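Local coordinates for protein geranyltranstransferase (IspA) (Helicobacter pylori, PDB 3LLW) that probably acts as a magnesium-dependent prenyltransferase of the FPP/GGPP synthase family, building isoprenoid chains for terpenoid biosynthesis, at residues E14-H25 against Q73-E84. Numbering follows the deposited sequence.
Sequences ECERFESFLKNH and QTEYFKIALSIE
Phe-18, Phe-21 and Phe-77 form the aromatic centre of a helix-helix crossing that joins the N-terminal helix 6-23 to the start of helix 73-94 in the mainly helical fold of the prenyl synthase family. The local axes approach to 10.2 Å and cross at -73°, and contacts run from Glu-14 and Gln-73 at one end to Leu-22 and Leu-81 at the other. One face of the Phe-77 ring is packed against Phe-18 CA, 3.7 Å from its centroid. The Phe-18 ring turns its edge toward that face, planes 71° apart, making a T-shaped pair, and its CE1 reaches Ala-80 CB. Phe-21 is a knob among Thr-74, Phe-77, Lys-78 and Leu-81. With its CG anti to the backbone N (chi1 174°), its ring reaches over helix 73-94 and receives Phe-77 CB 3.6 Å from its centroid, nearly on the ring normal. Leu-81 splits its methyls: CD1 meets Leu-22 CD1 at 3.9 Å, while CD2 sits 3.7 Å from the centroid of the His-25 ring, over one face. Just past the helix end, that imidazole has its NE2 hydrogen-bonded to Tyr-130 OH.

At the other end Gln-73 NE2 donates to the syn lone pair of Glu-14 OE1 over 2.7 Å, by a bent bond. Tyr-69 OH also bonds this oxygen, and Arg-17 NH1 forms a salt bridge with Glu-14 OE2 (3.2 Å), although its hydrogen bond is weak. The buried carboxylate thus has partners on both oxygens, which probably helps keep it ionised, while CH-pi and apolar contacts make up most of the crossing.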
# COMPACT_ATOMS: atom_id res chain seq x y z
N GLU A 14 3.75 -27.33 7.17
CA GLU A 14 4.13 -26.02 6.64
C GLU A 14 3.30 -24.87 7.21
O GLU A 14 3.82 -23.77 7.41
CB GLU A 14 4.09 -26.00 5.11
CG GLU A 14 5.24 -26.79 4.49
CD GLU A 14 6.60 -26.41 5.08
OE1 GLU A 14 6.92 -25.20 5.10
OE2 GLU A 14 7.34 -27.32 5.52
N CYS A 15 2.03 -25.13 7.50
CA CYS A 15 1.17 -24.17 8.17
C CYS A 15 1.64 -23.85 9.58
O CYS A 15 1.55 -22.71 10.01
CB CYS A 15 -0.27 -24.67 8.19
SG CYS A 15 -0.98 -24.76 6.53
N GLU A 16 2.15 -24.86 10.28
CA GLU A 16 2.70 -24.69 11.63
C GLU A 16 4.03 -23.95 11.56
O GLU A 16 4.33 -23.13 12.42
CB GLU A 16 2.88 -26.04 12.34
CG GLU A 16 1.57 -26.75 12.65
CD GLU A 16 0.63 -25.92 13.52
OE1 GLU A 16 0.97 -25.64 14.69
OE2 GLU A 16 -0.46 -25.55 13.03
N ARG A 17 4.81 -24.25 10.52
CA ARG A 17 6.09 -23.59 10.29
C ARG A 17 5.91 -22.15 9.79
O ARG A 17 6.78 -21.31 10.03
CB ARG A 17 6.93 -24.38 9.29
CG ARG A 17 7.60 -25.63 9.84
CD ARG A 17 8.29 -26.38 8.70
NE ARG A 17 9.14 -27.46 9.19
CZ ARG A 17 9.96 -28.20 8.43
NH1 ARG A 17 10.06 -27.98 7.11
NH2 ARG A 17 10.68 -29.16 8.99
N PHE A 18 4.82 -21.87 9.08
CA PHE A 18 4.55 -20.49 8.70
C PHE A 18 4.24 -19.67 9.94
O PHE A 18 4.69 -18.53 10.06
CB PHE A 18 3.41 -20.34 7.68
CG PHE A 18 2.88 -18.92 7.60
CD1 PHE A 18 3.60 -17.93 6.93
CD2 PHE A 18 1.69 -18.56 8.26
CE1 PHE A 18 3.14 -16.62 6.88
CE2 PHE A 18 1.21 -17.24 8.23
CZ PHE A 18 1.93 -16.27 7.53
N GLU A 19 3.47 -20.26 10.86
CA GLU A 19 3.05 -19.56 12.07
C GLU A 19 4.26 -19.16 12.93
O GLU A 19 4.26 -18.10 13.56
CB GLU A 19 2.02 -20.39 12.85
CG GLU A 19 1.62 -19.85 14.25
CD GLU A 19 1.01 -18.44 14.23
OE1 GLU A 19 -0.10 -18.25 13.69
OE2 GLU A 19 1.64 -17.51 14.79
N SER A 20 5.29 -19.99 12.92
CA SER A 20 6.49 -19.73 13.71
C SER A 20 7.30 -18.58 13.10
O SER A 20 7.76 -17.69 13.81
CB SER A 20 7.33 -20.99 13.84
OG SER A 20 8.20 -20.89 14.95
N PHE A 21 7.44 -18.62 11.77
CA PHE A 21 8.06 -17.55 10.99
C PHE A 21 7.44 -16.17 11.27
O PHE A 21 8.15 -15.18 11.41
CB PHE A 21 7.94 -17.91 9.50
CG PHE A 21 8.40 -16.85 8.55
CD1 PHE A 21 9.70 -16.85 8.05
CD2 PHE A 21 7.51 -15.88 8.07
CE1 PHE A 21 10.13 -15.88 7.13
CE2 PHE A 21 7.93 -14.90 7.16
CZ PHE A 21 9.24 -14.91 6.69
N LEU A 22 6.14 -16.12 11.41
CA LEU A 22 5.46 -14.90 11.65
C LEU A 22 5.72 -14.40 13.07
O LEU A 22 5.89 -13.24 13.29
CB LEU A 22 3.99 -15.11 11.38
CG LEU A 22 2.96 -14.06 11.71
CD1 LEU A 22 1.70 -14.30 11.00
CD2 LEU A 22 2.73 -13.95 13.17
N LYS A 23 5.77 -15.31 14.01
CA LYS A 23 6.15 -15.06 15.41
C LYS A 23 7.57 -14.48 15.52
O LYS A 23 7.81 -13.57 16.30
CB LYS A 23 6.02 -16.35 16.22
CG LYS A 23 6.26 -16.23 17.72
CD LYS A 23 6.72 -17.55 18.35
CE LYS A 23 5.56 -18.39 18.88
NZ LYS A 23 4.79 -19.11 17.81
N ASN A 24 8.50 -15.00 14.71
CA ASN A 24 9.90 -14.58 14.75
C ASN A 24 10.26 -13.48 13.77
O ASN A 24 11.44 -13.15 13.60
CB ASN A 24 10.82 -15.78 14.51
CG ASN A 24 10.85 -16.74 15.67
OD1 ASN A 24 10.88 -16.33 16.83
ND2 ASN A 24 10.82 -18.03 15.36
N HIS A 25 9.25 -12.94 13.10
CA HIS A 25 9.46 -11.84 12.17
C HIS A 25 9.61 -10.55 12.97
O HIS A 25 8.69 -10.14 13.68
CB HIS A 25 8.31 -11.73 11.16
CG HIS A 25 8.63 -10.85 10.00
ND1 HIS A 25 9.41 -11.27 8.94
CD2 HIS A 25 8.30 -9.56 9.74
CE1 HIS A 25 9.54 -10.29 8.07
NE2 HIS A 25 8.88 -9.24 8.54
N GLN A 73 11.28 -21.83 0.67
CA GLN A 73 10.29 -21.82 1.75
C GLN A 73 10.12 -20.46 2.42
O GLN A 73 9.00 -20.01 2.64
CB GLN A 73 10.66 -22.86 2.80
CG GLN A 73 9.58 -23.08 3.83
CD GLN A 73 10.10 -23.55 5.17
OE1 GLN A 73 11.02 -22.95 5.73
NE2 GLN A 73 9.51 -24.62 5.69
N THR A 74 11.23 -19.80 2.74
CA THR A 74 11.15 -18.53 3.47
C THR A 74 10.60 -17.41 2.58
O THR A 74 9.94 -16.50 3.07
CB THR A 74 12.49 -18.12 4.10
OG1 THR A 74 13.50 -18.04 3.09
CG2 THR A 74 12.92 -19.12 5.17
N GLU A 75 10.85 -17.53 1.28
CA GLU A 75 10.30 -16.62 0.30
C GLU A 75 8.78 -16.78 0.17
O GLU A 75 8.07 -15.78 0.04
CB GLU A 75 10.97 -16.83 -1.06
CG GLU A 75 12.50 -16.79 -1.02
CD GLU A 75 13.04 -15.60 -0.23
OE1 GLU A 75 13.85 -15.82 0.70
OE2 GLU A 75 12.65 -14.45 -0.53
N TYR A 76 8.31 -18.03 0.20
CA TYR A 76 6.88 -18.33 0.18
C TYR A 76 6.18 -17.83 1.47
O TYR A 76 5.04 -17.38 1.44
CB TYR A 76 6.67 -19.83 0.02
CG TYR A 76 7.16 -20.41 -1.30
CD1 TYR A 76 6.95 -19.73 -2.50
CD2 TYR A 76 7.81 -21.64 -1.35
CE1 TYR A 76 7.38 -20.26 -3.72
CE2 TYR A 76 8.25 -22.18 -2.56
CZ TYR A 76 8.03 -21.47 -3.74
OH TYR A 76 8.45 -21.98 -4.95
N PHE A 77 6.90 -17.90 2.58
CA PHE A 77 6.38 -17.43 3.85
C PHE A 77 6.25 -15.89 3.82
O PHE A 77 5.25 -15.37 4.28
CB PHE A 77 7.26 -17.89 5.00
CG PHE A 77 7.06 -19.33 5.40
CD1 PHE A 77 6.05 -20.11 4.84
CD2 PHE A 77 7.87 -19.90 6.38
CE1 PHE A 77 5.87 -21.43 5.21
CE2 PHE A 77 7.69 -21.23 6.78
CZ PHE A 77 6.69 -21.99 6.19
N LYS A 78 7.23 -15.21 3.25
CA LYS A 78 7.18 -13.76 3.03
C LYS A 78 5.90 -13.34 2.29
O LYS A 78 5.16 -12.49 2.77
CB LYS A 78 8.40 -13.29 2.25
CG LYS A 78 9.64 -13.08 3.08
CD LYS A 78 10.81 -12.82 2.15
CE LYS A 78 12.14 -12.81 2.88
NZ LYS A 78 13.27 -12.68 1.89
N ILE A 79 5.66 -13.99 1.14
CA ILE A 79 4.43 -13.80 0.37
C ILE A 79 3.15 -14.08 1.16
O ILE A 79 2.20 -13.28 1.12
CB ILE A 79 4.44 -14.68 -0.88
CG1 ILE A 79 5.64 -14.29 -1.77
CG2 ILE A 79 3.10 -14.58 -1.59
CD1 ILE A 79 5.95 -15.26 -2.90
N ALA A 80 3.13 -15.20 1.87
CA ALA A 80 2.01 -15.55 2.73
C ALA A 80 1.80 -14.48 3.82
O ALA A 80 0.66 -14.13 4.14
CB ALA A 80 2.25 -16.92 3.37
N LEU A 81 2.91 -13.97 4.35
CA LEU A 81 2.92 -12.92 5.38
C LEU A 81 2.41 -11.58 4.81
O LEU A 81 1.75 -10.81 5.53
CB LEU A 81 4.32 -12.75 5.99
CG LEU A 81 4.46 -11.82 7.21
CD1 LEU A 81 3.40 -12.10 8.25
CD2 LEU A 81 5.85 -11.88 7.82
N SER A 82 2.66 -11.32 3.53
CA SER A 82 2.17 -10.08 2.92
C SER A 82 0.65 -10.05 2.87
O SER A 82 0.04 -9.01 3.09
CB SER A 82 2.72 -9.89 1.52
OG SER A 82 2.05 -10.73 0.62
N ILE A 83 0.05 -11.21 2.59
CA ILE A 83 -1.40 -11.35 2.61
C ILE A 83 -1.96 -11.15 4.03
O ILE A 83 -2.99 -10.50 4.21
CB ILE A 83 -1.83 -12.73 2.09
CG1 ILE A 83 -1.22 -13.01 0.70
CG2 ILE A 83 -3.35 -12.80 1.99
CD1 ILE A 83 -1.45 -14.43 0.17
N GLU A 84 -1.25 -11.69 5.03
CA GLU A 84 -1.71 -11.60 6.40
C GLU A 84 -1.64 -10.14 6.88
O GLU A 84 -2.57 -9.67 7.51
CB GLU A 84 -0.94 -12.59 7.29
CG GLU A 84 -1.43 -12.76 8.75
CD GLU A 84 -2.88 -13.27 8.92
OE1 GLU A 84 -3.46 -13.85 7.96
OE2 GLU A 84 -3.43 -13.09 10.03